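PDB 2OHW: YueI protein from Bacillus subtilis, which is of unknown function, belongs to the DUF1694 family and folds around a four-stranded mixed beta-sheet. Local coordinates for residues 64-70 with 105-111; 46-52 with 77-81. All coordinates share one frame; numbering follows the deposited sequence.

Contact 1: 64-70 with 105-111; sequences NVTLLIN and GIVIAAD
L68 and V107 face each other as an antiparallel hydrogen-bonded pair, with L68 N to V107 O at 2.8 Å and V107 N returning a bond to L68 O. T66 and A109 form the second such pair, their two bonds bent little from linear. N70 N continues the ladder to G105 O. The axes of strands 65-70 and 106-110 run 4.6 Å apart at 158°, the geometry of neighbouring antiparallel strands. Between the bonded pairs, V65–A110, L67–I108 and I69–I106 are non-hydrogen-bonded pairs whose side chains share one face.

On that face L67 reaches across to two residues. Its CG stands anti to the backbone N (chi1 172°), and CD1 extends over the neighbouring strand to lie 3.5 Å from I106 CG2 while also touching I108 CG1. V65 CG2 meets I108 CG2 at 3.9 Å, and V65 CG1 packs on A110 CB. On the reverse face L68 CD1 lies against A109 CB.

At the exposed end the pairing weakens: D111 N to N64 O is a weak, bent bond at 3.1 Å. Water 1 donates to D111 OD1 at 2.6 Å and to N64 OD1, tying carboxylate to amide, whose planes stand 60° apart.

In the next shell, A85 of helix 75-87 touches L67, and N70 accepts from E72 N through OD1 and donates to L104 O through ND2. G105 and I106 form a classic beta bulge opposite L41. Strands 65-70 and 104-110 are the inner two of the mixed sheet, ordered 37-42, 104-110, 65-70, 92-95. The ladder, with further backbone bonds from L67 and I69 to strand 92-95 and from G105 to L41, pairs their backbone groups; aliphatic side chains cover the V65–L67–I69 face, while the other carries L68, V107 and A109 along with the partly exposed T66.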
# COMPACT_ATOMS: atom_id res chain seq x y z
N ASN A 64 -10.04 -9.46 8.27
CA ASN A 64 -8.82 -10.24 8.13
C ASN A 64 -7.84 -9.60 7.14
O ASN A 64 -7.42 -10.21 6.16
CB ASN A 64 -9.14 -11.69 7.77
CG ASN A 64 -9.97 -12.39 8.86
OD1 ASN A 64 -10.79 -13.25 8.56
ND2 ASN A 64 -9.75 -12.00 10.11
N VAL A 65 -7.52 -8.34 7.39
CA VAL A 65 -6.47 -7.66 6.65
C VAL A 65 -5.31 -7.35 7.58
O VAL A 65 -5.46 -7.38 8.81
CB VAL A 65 -6.95 -6.35 5.95
CG1 VAL A 65 -8.07 -6.65 4.94
CG2 VAL A 65 -7.37 -5.28 6.96
N THR A 66 -4.16 -7.05 6.98
CA THR A 66 -2.99 -6.58 7.70
C THR A 66 -2.55 -5.25 7.10
O THR A 66 -2.63 -5.05 5.89
CB THR A 66 -1.84 -7.60 7.59
OG1 THR A 66 -2.30 -8.88 8.06
CG2 THR A 66 -0.62 -7.17 8.41
N LEU A 67 -2.08 -4.36 7.96
CA LEU A 67 -1.43 -3.14 7.52
C LEU A 67 0.08 -3.38 7.35
O LEU A 67 0.80 -3.59 8.33
CB LEU A 67 -1.71 -2.02 8.53
CG LEU A 67 -0.94 -0.73 8.31
CD1 LEU A 67 -1.39 -0.09 7.01
CD2 LEU A 67 -1.14 0.23 9.49
N LEU A 68 0.55 -3.37 6.10
CA LEU A 68 1.96 -3.53 5.77
C LEU A 68 2.58 -2.14 5.60
O LEU A 68 2.01 -1.29 4.89
CB LEU A 68 2.12 -4.32 4.47
CG LEU A 68 1.48 -5.72 4.42
CD1 LEU A 68 1.72 -6.36 3.06
CD2 LEU A 68 2.04 -6.61 5.53
N ILE A 69 3.73 -1.92 6.25
CA ILE A 69 4.38 -0.61 6.28
C ILE A 69 5.81 -0.78 5.77
O ILE A 69 6.53 -1.67 6.21
CB ILE A 69 4.43 -0.07 7.71
CG1 ILE A 69 3.01 0.17 8.23
CG2 ILE A 69 5.25 1.22 7.78
CD1 ILE A 69 2.95 0.19 9.75
N ASN A 70 6.21 0.09 4.85
CA ASN A 70 7.56 0.10 4.32
C ASN A 70 8.55 0.57 5.38
O ASN A 70 8.50 1.73 5.79
CB ASN A 70 7.60 1.05 3.12
CG ASN A 70 8.87 0.96 2.35
OD1 ASN A 70 9.94 0.69 2.91
ND2 ASN A 70 8.79 1.21 1.04
N GLY A 105 4.41 3.01 0.32
CA GLY A 105 4.66 3.25 1.75
C GLY A 105 3.82 2.36 2.64
O GLY A 105 4.29 1.87 3.66
N ILE A 106 2.57 2.15 2.26
CA ILE A 106 1.64 1.35 3.04
C ILE A 106 0.84 0.51 2.08
O ILE A 106 0.49 0.98 0.98
CB ILE A 106 0.70 2.27 3.89
CG1 ILE A 106 1.41 2.63 5.20
CG2 ILE A 106 -0.69 1.68 4.05
CD1 ILE A 106 0.71 3.68 6.00
N VAL A 107 0.62 -0.76 2.44
CA VAL A 107 -0.28 -1.64 1.69
C VAL A 107 -1.21 -2.31 2.69
O VAL A 107 -0.74 -2.88 3.68
CB VAL A 107 0.51 -2.73 0.92
CG1 VAL A 107 -0.43 -3.74 0.27
CG2 VAL A 107 1.42 -2.11 -0.14
N ILE A 108 -2.51 -2.21 2.45
CA ILE A 108 -3.49 -2.96 3.22
C ILE A 108 -3.79 -4.21 2.42
O ILE A 108 -4.27 -4.11 1.28
CB ILE A 108 -4.77 -2.14 3.50
CG1 ILE A 108 -4.41 -0.88 4.30
CG2 ILE A 108 -5.81 -3.00 4.26
CD1 ILE A 108 -5.52 0.17 4.44
N ALA A 109 -3.47 -5.37 2.98
CA ALA A 109 -3.60 -6.64 2.25
C ALA A 109 -4.52 -7.58 3.00
O ALA A 109 -4.39 -7.75 4.22
CB ALA A 109 -2.23 -7.29 2.07
N ALA A 110 -5.43 -8.20 2.27
CA ALA A 110 -6.31 -9.23 2.82
C ALA A 110 -5.59 -10.57 2.90
O ALA A 110 -4.57 -10.80 2.24
CB ALA A 110 -7.57 -9.35 1.99
N ASP A 111 -6.14 -11.49 3.70
CA ASP A 111 -5.49 -12.80 3.83
C ASP A 111 -5.94 -13.77 2.74
O ASP A 111 -5.41 -14.89 2.64
CB ASP A 111 -5.71 -13.38 5.24
CG ASP A 111 -7.16 -13.71 5.52
OD1 ASP A 111 -8.04 -13.15 4.83
OD2 ASP A 111 -7.43 -14.52 6.43
O HOH W 1 -10.29 -14.17 5.57

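Contact 2: 46-52 with 77-81; sequences VLRSKPY and SYSSY
Y81 OH accepts a hydrogen bond from Y52 N at 3.0 Å, nearly straight at 163°, so the phenol of helix 75-87 holds the loop at the N-cap position of helix 53-60. The hydroxyl also lies at the edge of the Y52 ring, 3.5 Å from CD2. Water 2, in the plane of the Y81 ring, lies close to Y81 OH and can reach V46 O and R48 O.

Apolar contacts flank this polar centre. P51 CB approaches Y81 CZ obliquely at 3.9 Å and also meets S80 CB. V46 CG1, placed anti to the backbone N (chi1 173°), touches both Y81 CE2 and Y78 CB. Of a different kind is the approach at the more exposed side, where the L47 CD2 methyl comes to 3.3 Å from the S77 OG hydroxyl.

Within the loop, R48 NE donates to K50 O at 2.7 Å, the oxygen lying 3° out of the guanidinium plane. R48 CZ lies 3.8 Å above the centre of the Y52 ring, so the guanidinium covers that face. A phenylalanine in place of Y81 would probably leave Y52 N without its acceptor and water 2 without its phenolic neighbour, loosening the loop's hold on the helix.

The Y52 hydroxyl bonds D123, and I125 of helix 124-129 touches both R48 and Y52. The contact therefore joins the connection between helices 43-46 and 53-60 to helix 75-87, with the C-terminal helix 124-129 beside the loop and strands 65-70 and 104-110 reached through Y78, Y81 and V46.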
# COMPACT_ATOMS: atom_id res chain seq x y z
N VAL A 46 2.08 8.76 2.22
CA VAL A 46 2.20 8.49 3.67
C VAL A 46 2.84 9.70 4.39
O VAL A 46 2.53 9.98 5.55
CB VAL A 46 2.98 7.19 3.94
CG1 VAL A 46 3.26 7.00 5.43
CG2 VAL A 46 2.17 6.01 3.41
N LEU A 47 3.73 10.39 3.68
CA LEU A 47 4.43 11.55 4.27
C LEU A 47 3.56 12.79 4.40
O LEU A 47 3.98 13.78 5.02
CB LEU A 47 5.70 11.86 3.47
CG LEU A 47 6.83 10.82 3.56
CD1 LEU A 47 7.87 11.01 2.45
CD2 LEU A 47 7.49 10.79 4.94
N ARG A 48 2.35 12.76 3.84
CA ARG A 48 1.41 13.89 3.98
C ARG A 48 1.04 14.06 5.46
O ARG A 48 0.77 13.08 6.15
CB ARG A 48 0.16 13.67 3.12
CG ARG A 48 -0.73 14.90 3.01
CD ARG A 48 -2.03 14.59 2.27
NE ARG A 48 -3.06 14.03 3.14
CZ ARG A 48 -4.35 13.95 2.83
NH1 ARG A 48 -4.79 14.40 1.66
NH2 ARG A 48 -5.22 13.43 3.69
N SER A 49 1.06 15.31 5.92
CA SER A 49 0.82 15.62 7.33
C SER A 49 -0.49 15.03 7.86
O SER A 49 -0.50 14.35 8.89
CB SER A 49 0.88 17.13 7.56
OG SER A 49 2.10 17.66 7.07
N LYS A 50 -1.58 15.28 7.14
CA LYS A 50 -2.86 14.70 7.49
C LYS A 50 -3.01 13.28 6.91
O LYS A 50 -2.86 13.09 5.70
CB LYS A 50 -4.01 15.58 7.00
CG LYS A 50 -5.33 15.31 7.71
CD LYS A 50 -5.30 15.76 9.16
CE LYS A 50 -6.47 15.22 9.95
NZ LYS A 50 -6.20 15.21 11.42
N PRO A 51 -3.31 12.29 7.77
CA PRO A 51 -3.49 10.92 7.27
C PRO A 51 -4.72 10.80 6.37
O PRO A 51 -5.68 11.57 6.51
CB PRO A 51 -3.67 10.09 8.54
CG PRO A 51 -4.13 11.05 9.57
CD PRO A 51 -3.48 12.35 9.24
N TYR A 52 -4.69 9.85 5.44
CA TYR A 52 -5.78 9.69 4.51
C TYR A 52 -6.99 8.99 5.14
O TYR A 52 -6.91 7.83 5.58
CB TYR A 52 -5.32 8.92 3.26
CG TYR A 52 -4.53 9.75 2.27
CD1 TYR A 52 -5.13 10.27 1.13
CD2 TYR A 52 -3.18 10.00 2.46
CE1 TYR A 52 -4.39 11.03 0.21
CE2 TYR A 52 -2.43 10.72 1.56
CZ TYR A 52 -3.04 11.25 0.44
OH TYR A 52 -2.28 11.98 -0.44
N SER A 77 6.27 9.08 10.47
CA SER A 77 5.57 9.17 9.19
C SER A 77 4.35 8.25 9.10
O SER A 77 3.37 8.57 8.44
CB SER A 77 6.52 8.84 8.02
OG SER A 77 7.65 9.71 8.02
N TYR A 78 4.43 7.09 9.75
CA TYR A 78 3.36 6.10 9.63
C TYR A 78 2.62 5.79 10.90
O TYR A 78 1.66 5.02 10.89
CB TYR A 78 3.89 4.80 9.01
CG TYR A 78 5.01 4.10 9.76
CD1 TYR A 78 4.77 3.36 10.92
CD2 TYR A 78 6.32 4.17 9.29
CE1 TYR A 78 5.80 2.70 11.58
CE2 TYR A 78 7.35 3.53 9.94
CZ TYR A 78 7.08 2.80 11.09
OH TYR A 78 8.13 2.18 11.71
N SER A 79 3.05 6.37 12.01
CA SER A 79 2.40 6.08 13.28
C SER A 79 0.90 6.37 13.31
O SER A 79 0.16 5.66 14.00
CB SER A 79 3.11 6.80 14.41
OG SER A 79 3.16 8.18 14.14
N SER A 80 0.43 7.38 12.58
CA SER A 80 -1.01 7.66 12.54
C SER A 80 -1.79 6.47 11.99
O SER A 80 -2.91 6.20 12.43
CB SER A 80 -1.29 8.89 11.67
OG SER A 80 -0.76 10.05 12.28
N TYR A 81 -1.20 5.77 11.02
CA TYR A 81 -1.87 4.63 10.40
C TYR A 81 -1.92 3.44 11.34
O TYR A 81 -2.86 2.65 11.29
CB TYR A 81 -1.20 4.27 9.07
CG TYR A 81 -1.41 5.38 8.06
CD1 TYR A 81 -2.62 5.50 7.37
CD2 TYR A 81 -0.42 6.34 7.83
CE1 TYR A 81 -2.83 6.55 6.47
CE2 TYR A 81 -0.62 7.39 6.93
CZ TYR A 81 -1.82 7.47 6.25
OH TYR A 81 -1.98 8.53 5.37
O HOH W 2 -0.34 10.47 5.48

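How the contacts relate
The centre of contact 1 is about 6 Å from the centre of the chain, that of contact 2 about 13 Å; the first is largely buried, the second partly exposed. The first relies on repeated backbone bonds between strands, the second on one phenol, a water and scattered apolar touches between a loop and a helix. Strand 65-70 and helix 75-87 follow each other in the chain, so each contact uses one of two consecutive elements. They meet directly: I106 CD1 lies 3.4 Å from Y81 CG and 3.8 Å from V46 CG2, while I69 CG2 packs on Y78 CD2. Apolar packing thus runs from I106 and I69 onto V46, Y78 and Y81.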